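Local coordinates for telomerase reverse transcriptase (Candida tropicalis MYA-3404, PDB 6ZD1), which probably elongates telomeres as a reverse transcriptase, copying a template within the enzyme's RNA component to add simple sequence repeats to chromosome ends, at residues L333-F338 with V539-E544; A313-T318 with D494-R499; V501-F506 with T552-D557. One frame throughout, in Å; residues are numbered along the deposited sequence.

Interaction 1. Residues L333-F338 with V539-E544; sequences LYMIKF and VEINGE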
loop_
_atom_site.group_PDB
_atom_site.type_symbol
_atom_site.label_atom_id
_atom_site.label_comp_id
_atom_site.label_asym_id
_atom_site.label_seq_id
_atom_site.Cartn_x
_atom_site.Cartn_y
_atom_site.Cartn_z
ATOM N N LEU A 333 -28.833 -6.692 23.009
ATOM C CA LEU A 333 -27.946 -7.383 22.085
ATOM C C LEU A 333 -26.623 -7.698 22.761
ATOM O O LEU A 333 -26.128 -6.916 23.577
ATOM C CB LEU A 333 -27.699 -6.547 20.828
ATOM C CG LEU A 333 -28.945 -6.303 19.979
ATOM C CD1 LEU A 333 -28.630 -5.359 18.843
ATOM C CD2 LEU A 333 -29.492 -7.621 19.453
ATOM N N TYR A 334 -26.060 -8.851 22.422
ATOM C CA TYR A 334 -24.781 -9.301 22.945
ATOM C C TYR A 334 -23.788 -9.361 21.797
ATOM O O TYR A 334 -24.132 -9.797 20.694
ATOM C CB TYR A 334 -24.912 -10.678 23.608
ATOM C CG TYR A 334 -26.067 -10.771 24.577
ATOM C CD1 TYR A 334 -27.370 -10.938 24.123
ATOM C CD2 TYR A 334 -25.858 -10.693 25.944
ATOM C CE1 TYR A 334 -28.430 -11.012 24.999
ATOM C CE2 TYR A 334 -26.913 -10.768 26.831
ATOM C CZ TYR A 334 -28.198 -10.928 26.351
ATOM O OH TYR A 334 -29.257 -11.006 27.224
HETATM N N MSE A 335 -22.572 -8.893 22.039
HETATM C CA MSE A 335 -21.573 -8.930 20.983
HETATM C C MSE A 335 -20.176 -9.271 21.471
HETATM O O MSE A 335 -19.784 -8.939 22.592
HETATM C CB MSE A 335 -21.548 -7.606 20.225
HETATM C CG MSE A 335 -21.334 -6.388 21.086
HETATM SE SE MSE A 335 -21.392 -4.783 19.988
HETATM C CE MSE A 335 -23.205 -4.962 19.303
ATOM N N ILE A 336 -19.438 -9.946 20.596
ATOM C CA ILE A 336 -18.114 -10.475 20.893
ATOM C C ILE A 336 -17.224 -10.226 19.680
ATOM O O ILE A 336 -17.647 -10.445 18.539
ATOM C CB ILE A 336 -18.187 -11.978 21.238
ATOM C CG1 ILE A 336 -16.792 -12.581 21.394
ATOM C CG2 ILE A 336 -19.016 -12.734 20.206
ATOM C CD1 ILE A 336 -16.237 -12.425 22.779
ATOM N N LYS A 337 -16.016 -9.720 19.915
ATOM C CA LYS A 337 -15.010 -9.593 18.867
ATOM C C LYS A 337 -13.781 -10.405 19.248
ATOM O O LYS A 337 -13.418 -10.485 20.428
ATOM C CB LYS A 337 -14.625 -8.127 18.610
ATOM C CG LYS A 337 -13.641 -7.541 19.605
ATOM C CD LYS A 337 -13.132 -6.190 19.146
ATOM C CE LYS A 337 -12.082 -5.652 20.100
ATOM N NZ LYS A 337 -11.581 -4.321 19.668
ATOM N N PHE A 338 -13.151 -11.014 18.246
ATOM C CA PHE A 338 -11.983 -11.853 18.469
ATOM C C PHE A 338 -11.176 -11.916 17.180
ATOM O O PHE A 338 -11.747 -11.874 16.088
ATOM C CB PHE A 338 -12.382 -13.258 18.951
ATOM C CG PHE A 338 -13.326 -13.992 18.026
ATOM C CD1 PHE A 338 -14.699 -13.798 18.104
ATOM C CD2 PHE A 338 -12.837 -14.899 17.098
ATOM C CE1 PHE A 338 -15.567 -14.481 17.258
ATOM C CE2 PHE A 338 -13.697 -15.584 16.252
ATOM C CZ PHE A 338 -15.066 -15.375 16.335
ATOM N N VAL A 539 -12.819 -9.279 23.218
ATOM C CA VAL A 539 -13.605 -8.277 23.929
ATOM C C VAL A 539 -15.082 -8.626 23.792
ATOM O O VAL A 539 -15.552 -8.940 22.693
ATOM C CB VAL A 539 -13.325 -6.855 23.402
ATOM C CG1 VAL A 539 -14.214 -5.836 24.098
ATOM C CG2 VAL A 539 -11.860 -6.502 23.606
ATOM N N GLU A 540 -15.814 -8.555 24.902
ATOM C CA GLU A 540 -17.229 -8.898 24.917
ATOM C C GLU A 540 -17.992 -7.861 25.723
ATOM O O GLU A 540 -17.621 -7.561 26.861
ATOM C CB GLU A 540 -17.455 -10.294 25.515
ATOM C CG GLU A 540 -18.899 -10.772 25.457
ATOM C CD GLU A 540 -19.148 -11.992 26.322
ATOM O OE1 GLU A 540 -20.275 -12.130 26.851
ATOM O OE2 GLU A 540 -18.216 -12.810 26.481
ATOM N N ILE A 541 -19.057 -7.317 25.133
ATOM C CA ILE A 541 -19.979 -6.437 25.837
ATOM C C ILE A 541 -21.401 -6.852 25.485
ATOM O O ILE A 541 -21.651 -7.482 24.455
ATOM C CB ILE A 541 -19.755 -4.938 25.521
ATOM C CG1 ILE A 541 -19.916 -4.658 24.030
ATOM C CG2 ILE A 541 -18.386 -4.486 26.006
ATOM C CD1 ILE A 541 -19.770 -3.194 23.690
ATOM N N ASN A 542 -22.332 -6.520 26.378
ATOM C CA ASN A 542 -23.735 -6.874 26.202
ATOM C C ASN A 542 -24.709 -5.728 26.427
ATOM O O ASN A 542 -25.849 -5.820 25.956
ATOM C CB ASN A 542 -24.116 -8.035 27.135
ATOM C CG ASN A 542 -23.813 -7.747 28.594
ATOM O OD1 ASN A 542 -23.813 -6.596 29.034
ATOM N ND2 ASN A 542 -23.556 -8.802 29.356
ATOM N N GLY A 543 -24.324 -4.674 27.136
ATOM C CA GLY A 543 -25.241 -3.580 27.378
ATOM C C GLY A 543 -26.484 -3.983 28.146
ATOM O O GLY A 543 -27.604 -3.662 27.740
ATOM N N GLU A 544 -26.304 -4.708 29.251
ATOM C CA GLU A 544 -27.388 -4.990 30.183
ATOM C C GLU A 544 -27.432 -3.986 31.325
ATOM O O GLU A 544 -27.887 -4.324 32.427
ATOM C CB GLU A 544 -27.264 -6.411 30.737
ATOM C CG GLU A 544 -27.547 -7.517 29.731
ATOM C CD GLU A 544 -27.475 -8.903 30.352
ATOM O OE1 GLU A 544 -27.114 -9.008 31.543
ATOM O OE2 GLU A 544 -27.781 -9.890 29.650
#
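Met335 and Lys337 face Ile541 and Val539 at one margin of the antiparallel sheet of the reverse transcriptase palm, where strand 539-541 is outermost. Each pair is closed by two backbone bonds; Met335 N gives its hydrogen to Ile541 O at 2.9 Å, and Lys337 N to Val539 O with an N-H...O angle of 173°. On their shared face, the cross-strand partners lie side by side and point the same way. Met335, built as selenomethionine, sets CG 3.7 Å from Ile541 CG1. Lys337, extended beyond CG, lays CE 3.6 Å from Val539 CG2 and carries NZ to the carbonyl of Thr552, a job suited to a long aliphatic stem with a polar tip. Strand 334-339 ends in the Phe-Asp of motif A. On the other face Ile336 reaches across with CD1, 3.7 Å from Glu540 CB, while Glu540 OE2 forms a salt bridge with Lys518 NZ. Past the end of strand 539-541, Glu544 OE2 accepts from Tyr334 OH through its anti lone pair at 3.1 Å, ring and carboxylate planes 80° apart. Asn542 CB touches Tyr334 CD2 at 3.4 Å, and Asn542 OD1 accepts from Glu544 N in an Asx turn, the donor above the carbonyl plane.

Interaction 2. Residues A313-T318 with D494-R499; sequences ADRILT and DNLLLR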
loop_
_atom_site.group_PDB
_atom_site.type_symbol
_atom_site.label_atom_id
_atom_site.label_comp_id
_atom_site.label_asym_id
_atom_site.label_seq_id
_atom_site.Cartn_x
_atom_site.Cartn_y
_atom_site.Cartn_z
ATOM N N ALA A 313 -19.874 -2.270 8.333
ATOM C CA ALA A 313 -20.802 -1.277 8.858
ATOM C C ALA A 313 -22.194 -1.451 8.266
ATOM O O ALA A 313 -23.195 -1.409 8.990
ATOM C CB ALA A 313 -20.272 0.127 8.574
ATOM N N ASP A 314 -22.275 -1.662 6.950
ATOM C CA ASP A 314 -23.568 -1.795 6.292
ATOM C C ASP A 314 -24.293 -3.057 6.735
ATOM O O ASP A 314 -25.520 -3.049 6.894
ATOM C CB ASP A 314 -23.386 -1.781 4.775
ATOM C CG ASP A 314 -23.336 -0.376 4.213
ATOM O OD1 ASP A 314 -24.407 0.164 3.864
ATOM O OD2 ASP A 314 -22.228 0.196 4.141
ATOM N N ARG A 315 -23.562 -4.158 6.922
ATOM C CA ARG A 315 -24.217 -5.381 7.375
ATOM C C ARG A 315 -24.750 -5.232 8.797
ATOM O O ARG A 315 -25.771 -5.837 9.140
ATOM C CB ARG A 315 -23.249 -6.563 7.273
ATOM C CG ARG A 315 -22.843 -6.913 5.842
ATOM C CD ARG A 315 -23.791 -7.909 5.179
ATOM N NE ARG A 315 -23.384 -9.293 5.412
ATOM C CZ ARG A 315 -24.024 -10.138 6.213
ATOM N NH1 ARG A 315 -25.117 -9.745 6.857
ATOM N NH2 ARG A 315 -23.579 -11.378 6.366
ATOM N N ILE A 316 -24.093 -4.412 9.624
ATOM C CA ILE A 316 -24.598 -4.124 10.963
ATOM C C ILE A 316 -25.782 -3.164 10.905
ATOM O O ILE A 316 -26.780 -3.346 11.611
ATOM C CB ILE A 316 -23.464 -3.579 11.850
ATOM C CG1 ILE A 316 -22.388 -4.643 12.040
ATOM C CG2 ILE A 316 -23.996 -3.136 13.203
ATOM C CD1 ILE A 316 -21.144 -4.129 12.720
ATOM N N LEU A 317 -25.686 -2.125 10.071
ATOM C CA LEU A 317 -26.796 -1.189 9.914
ATOM C C LEU A 317 -28.027 -1.877 9.337
ATOM O O LEU A 317 -29.158 -1.569 9.729
ATOM C CB LEU A 317 -26.375 -0.017 9.032
ATOM C CG LEU A 317 -25.337 0.929 9.636
ATOM C CD1 LEU A 317 -25.079 2.093 8.697
ATOM C CD2 LEU A 317 -25.788 1.428 10.999
ATOM N N THR A 318 -27.830 -2.790 8.385
ATOM C CA THR A 318 -28.947 -3.594 7.900
ATOM C C THR A 318 -29.456 -4.529 8.991
ATOM O O THR A 318 -30.669 -4.721 9.138
ATOM C CB THR A 318 -28.525 -4.376 6.654
ATOM O OG1 THR A 318 -28.113 -3.455 5.635
ATOM C CG2 THR A 318 -29.678 -5.220 6.124
ATOM N N ASP A 494 -31.759 -13.303 14.182
ATOM C CA ASP A 494 -31.418 -13.079 15.579
ATOM C C ASP A 494 -29.929 -12.929 15.852
ATOM O O ASP A 494 -29.571 -12.488 16.950
ATOM C CB ASP A 494 -31.955 -14.227 16.450
ATOM C CG ASP A 494 -33.434 -14.080 16.760
ATOM O OD1 ASP A 494 -33.778 -13.317 17.688
ATOM O OD2 ASP A 494 -34.254 -14.716 16.064
ATOM N N ASN A 495 -29.056 -13.292 14.915
ATOM C CA ASN A 495 -27.623 -13.211 15.151
ATOM C C ASN A 495 -26.900 -12.931 13.842
ATOM O O ASN A 495 -27.395 -13.254 12.758
ATOM C CB ASN A 495 -27.089 -14.490 15.802
ATOM C CG ASN A 495 -27.722 -15.734 15.237
ATOM O OD1 ASN A 495 -28.612 -16.321 15.848
ATOM N ND2 ASN A 495 -27.272 -16.142 14.057
ATOM N N LEU A 496 -25.724 -12.316 13.960
ATOM C CA LEU A 496 -24.956 -11.856 12.812
ATOM C C LEU A 496 -23.471 -12.062 13.070
ATOM O O LEU A 496 -22.946 -11.593 14.082
ATOM C CB LEU A 496 -25.235 -10.377 12.531
ATOM C CG LEU A 496 -24.284 -9.703 11.543
ATOM C CD1 LEU A 496 -24.539 -10.223 10.140
ATOM C CD2 LEU A 496 -24.416 -8.186 11.601
ATOM N N LEU A 497 -22.801 -12.766 12.158
ATOM C CA LEU A 497 -21.359 -12.970 12.203
ATOM C C LEU A 497 -20.715 -12.340 10.977
ATOM O O LEU A 497 -21.199 -12.513 9.853
ATOM C CB LEU A 497 -21.007 -14.462 12.266
ATOM C CG LEU A 497 -19.521 -14.831 12.328
ATOM C CD1 LEU A 497 -18.908 -14.385 13.648
ATOM C CD2 LEU A 497 -19.316 -16.325 12.110
ATOM N N LEU A 498 -19.615 -11.622 11.196
ATOM C CA LEU A 498 -18.894 -10.917 10.145
ATOM C C LEU A 498 -17.405 -11.200 10.282
ATOM O O LEU A 498 -16.891 -11.348 11.399
ATOM C CB LEU A 498 -19.139 -9.410 10.202
ATOM C CG LEU A 498 -20.568 -8.919 9.990
ATOM C CD1 LEU A 498 -20.596 -7.411 10.115
ATOM C CD2 LEU A 498 -21.078 -9.359 8.631
ATOM N N ARG A 499 -16.721 -11.299 9.138
ATOM C CA ARG A 499 -15.294 -11.577 9.099
ATOM C C ARG A 499 -14.600 -10.533 8.238
ATOM O O ARG A 499 -15.030 -10.257 7.116
ATOM C CB ARG A 499 -15.008 -12.993 8.583
ATOM C CG ARG A 499 -13.541 -13.386 8.676
ATOM C CD ARG A 499 -13.290 -14.797 8.167
ATOM N NE ARG A 499 -13.506 -14.903 6.728
ATOM C CZ ARG A 499 -12.625 -14.511 5.814
ATOM N NH1 ARG A 499 -11.469 -13.979 6.190
ATOM N NH2 ARG A 499 -12.904 -14.646 4.525
#
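Arg315 and Ile316, consecutive residues of a helix, rest on Leu496 and Leu498 of a strand that runs almost exactly antiparallel to them, at 176°. The segment axes stay 9.8 Å apart, a spacing filled by side chains, and no hydrogen bond crosses.

Arg315 does most of the covering from the helix. Its CG lies anti to the carbonyl carbon, and bends at chi2 (-89°) and chi3 (-90°) then turn CD and NE aside, instead of letting the chain run straight outward. CB sits 3.8 Å from Leu498 CD2, and the same methyl lies over one face of the guanidinium, offset toward its rim. At the far end NH1 comes within 3.4 Å of Leu496 CD1, an approach oblique to the guanidinium plane. Arginine suits this partly exposed place because its stem and flat face can cover methyl groups while its N-H groups can still bond at the rim; NH2 does so to the carbonyl of Arg303.

Ile316 adds the purely apolar half. Its CG1 meets Leu498 CD1 at 3.8 Å. The Ile316 side chain crosses that of Leu496 at about a right angle, CG1 4.1 Å from Leu496 CD2. The two leucines use different first torsions: Leu496 holds CG anti to the backbone N, whereas Leu498 holds it anti to the carbonyl carbon. Each forks its two methyls between the helix residues, Leu496 CD2 also lying 3.7 Å from Arg315 O.

Leu497 points from the opposite face of the strand and packs on Phe485 and on Val481 of helix 469-484. Strand 495-500, an outermost strand of the palm sheet, is thus sandwiched between helices 309-326 and 469-484, while strand 503-508 pairs along it and Val565 of strand 565-567 touches Ile316.

Interaction 3. Residues V501-F506 with T552-D557; sequences VDDFIF and TFVGLD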
loop_
_atom_site.group_PDB
_atom_site.type_symbol
_atom_site.label_atom_id
_atom_site.label_comp_id
_atom_site.label_asym_id
_atom_site.label_seq_id
_atom_site.Cartn_x
_atom_site.Cartn_y
_atom_site.Cartn_z
ATOM N N VAL A 501 -10.657 -10.084 7.203
ATOM C CA VAL A 501 -9.249 -10.591 7.187
ATOM C C VAL A 501 -9.035 -11.534 8.378
ATOM O O VAL A 501 -9.281 -12.747 8.221
ATOM C CB VAL A 501 -8.218 -9.445 7.166
ATOM C CG1 VAL A 501 -6.802 -9.966 6.970
ATOM C CG2 VAL A 501 -8.556 -8.401 6.113
ATOM N N ASP A 502 -8.592 -10.994 9.518
ATOM C CA ASP A 502 -8.336 -11.793 10.710
ATOM C C ASP A 502 -9.194 -11.385 11.902
ATOM O O ASP A 502 -9.119 -12.036 12.951
ATOM C CB ASP A 502 -6.842 -11.758 11.090
ATOM C CG ASP A 502 -6.260 -10.348 11.154
ATOM O OD1 ASP A 502 -6.901 -9.391 10.679
ATOM O OD2 ASP A 502 -5.134 -10.208 11.685
ATOM N N ASP A 503 -10.033 -10.361 11.765
ATOM C CA ASP A 503 -10.876 -9.877 12.854
ATOM C C ASP A 503 -12.314 -10.361 12.692
ATOM O O ASP A 503 -12.875 -10.343 11.592
ATOM C CB ASP A 503 -10.843 -8.349 12.919
ATOM C CG ASP A 503 -9.439 -7.803 13.090
ATOM O OD1 ASP A 503 -8.811 -8.071 14.135
ATOM O OD2 ASP A 503 -8.958 -7.117 12.165
ATOM N N PHE A 504 -12.919 -10.763 13.805
ATOM C CA PHE A 504 -14.273 -11.293 13.820
ATOM C C PHE A 504 -15.136 -10.466 14.759
ATOM O O PHE A 504 -14.655 -9.945 15.770
ATOM C CB PHE A 504 -14.303 -12.758 14.272
ATOM C CG PHE A 504 -13.612 -13.705 13.334
ATOM C CD1 PHE A 504 -14.349 -14.544 12.513
ATOM C CD2 PHE A 504 -12.227 -13.770 13.283
ATOM C CE1 PHE A 504 -13.717 -15.427 11.653
ATOM C CE2 PHE A 504 -11.590 -14.646 12.423
ATOM C CZ PHE A 504 -12.336 -15.477 11.607
ATOM N N ILE A 505 -16.418 -10.348 14.415
ATOM C CA ILE A 505 -17.411 -9.755 15.301
ATOM C C ILE A 505 -18.686 -10.573 15.183
ATOM O O ILE A 505 -19.027 -11.064 14.101
ATOM C CB ILE A 505 -17.667 -8.265 14.985
ATOM C CG1 ILE A 505 -18.505 -7.628 16.097
ATOM C CG2 ILE A 505 -18.356 -8.101 13.637
ATOM C CD1 ILE A 505 -18.588 -6.129 16.018
ATOM N N PHE A 506 -19.376 -10.746 16.307
ATOM C CA PHE A 506 -20.612 -11.514 16.337
ATOM C C PHE A 506 -21.598 -10.809 17.251
ATOM O O PHE A 506 -21.321 -10.624 18.438
ATOM C CB PHE A 506 -20.362 -12.945 16.815
ATOM C CG PHE A 506 -21.618 -13.724 17.050
ATOM C CD1 PHE A 506 -22.384 -14.159 15.981
ATOM C CD2 PHE A 506 -22.041 -14.013 18.337
ATOM C CE1 PHE A 506 -23.546 -14.876 16.189
ATOM C CE2 PHE A 506 -23.204 -14.731 18.554
ATOM C CZ PHE A 506 -23.959 -15.162 17.479
ATOM N N THR A 552 -14.885 -1.105 19.894
ATOM C CA THR A 552 -14.145 -0.716 18.701
ATOM C C THR A 552 -13.843 -1.964 17.879
ATOM O O THR A 552 -13.020 -2.797 18.272
ATOM C CB THR A 552 -12.860 0.025 19.061
ATOM O OG1 THR A 552 -13.189 1.244 19.737
ATOM C CG2 THR A 552 -12.072 0.356 17.803
ATOM N N PHE A 553 -14.523 -2.095 16.749
ATOM C CA PHE A 553 -14.160 -3.069 15.737
ATOM C C PHE A 553 -13.242 -2.362 14.742
ATOM O O PHE A 553 -12.818 -1.227 14.974
ATOM C CB PHE A 553 -15.414 -3.666 15.105
ATOM C CG PHE A 553 -15.172 -4.960 14.388
ATOM C CD1 PHE A 553 -14.385 -5.944 14.956
ATOM C CD2 PHE A 553 -15.740 -5.194 13.148
ATOM C CE1 PHE A 553 -14.159 -7.136 14.298
ATOM C CE2 PHE A 553 -15.520 -6.385 12.486
ATOM C CZ PHE A 553 -14.729 -7.359 13.064
ATOM N N VAL A 554 -12.906 -3.021 13.632
ATOM C CA VAL A 554 -11.922 -2.456 12.714
ATOM C C VAL A 554 -12.406 -1.100 12.217
ATOM O O VAL A 554 -13.381 -1.008 11.461
ATOM C CB VAL A 554 -11.677 -3.418 11.550
ATOM C CG1 VAL A 554 -10.712 -4.504 11.969
ATOM C CG2 VAL A 554 -12.994 -4.043 11.101
ATOM N N GLY A 555 -11.692 -0.043 12.599
ATOM C CA GLY A 555 -12.009 1.303 12.157
ATOM C C GLY A 555 -13.351 1.859 12.601
ATOM O O GLY A 555 -13.677 3.010 12.289
ATOM N N LEU A 556 -14.136 1.071 13.336
ATOM C CA LEU A 556 -15.510 1.425 13.665
ATOM C C LEU A 556 -15.714 1.493 15.171
ATOM O O LEU A 556 -15.196 0.660 15.920
ATOM C CB LEU A 556 -16.497 0.411 13.087
ATOM C CG LEU A 556 -16.404 0.115 11.595
ATOM C CD1 LEU A 556 -17.413 -0.955 11.213
ATOM C CD2 LEU A 556 -16.626 1.384 10.794
ATOM N N ASP A 557 -16.491 2.481 15.601
ATOM C CA ASP A 557 -17.018 2.547 16.956
ATOM C C ASP A 557 -18.460 2.065 16.915
ATOM O O ASP A 557 -19.298 2.673 16.240
ATOM C CB ASP A 557 -16.946 3.967 17.516
ATOM C CG ASP A 557 -15.678 4.219 18.298
ATOM O OD1 ASP A 557 -14.848 3.290 18.398
ATOM O OD2 ASP A 557 -15.515 5.346 18.817
#
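The ring of Phe553 is covered on both faces: Ile505 CB stands over the centre of one, and Val554 CG2 lies 3.6 Å above the other, offset toward the rim. At the edge, in the ring plane, is Phe504 N. The Ile505 contact is a CH-pi interaction, CB 3.7 Å from the ring centroid and 12° off the normal, and CG2 adds a touch of 3.5 Å on Phe553 CE2. In Phe553, chi1 of -161° sets CG anti to the backbone N, and the ring beyond it meets Ile505. Phe504 O approaches CE1 of Phe553 obliquely, at 3.2 Å. Beside the ring, Asp503 OD2 meets Val554 CG1 at 3.2 Å, and Asp503 CB lies 3.8 Å from Phe553 CE1.

Phe553 and Val554 start a type II turn ending at Leu556; Gly555, with its positive phi, suits the third position. By sequence this turn belongs to motif E, the primer grip of reverse transcriptases, and Val501-Asp502-Asp503 to motif C, whose aspartates bind catalytic metals in relatives.

No hydrogen bond joins the two segments, so the hold rests on dispersion and shape: an aromatic plate clamped between branched aliphatic groups.

All four strands of the palm sheet (495-500, 503-508, 334-339 and 539-541), helix 309-326 and the hairpin 550-559 take part in these contacts. Strand 503-508 lies between strand 334-339 of interaction 1 and strand 495-500 of interaction 2: Phe504 N bonds to Phe338 O at 2.8 Å, and Leu498 N to Ile505 O at 3.0 Å. The centre of interaction 3 is about 12 Å from that of interaction 1 and about 11 Å from that of interaction 2; the centres of interactions 1 and 2, which do not touch, are about 14 Å apart. Asp339, the motif A aspartate that Asp503 touches, lies with Asp502 and Asp503 of motif C where other reverse transcriptases bind their catalytic metals, and probably does so here.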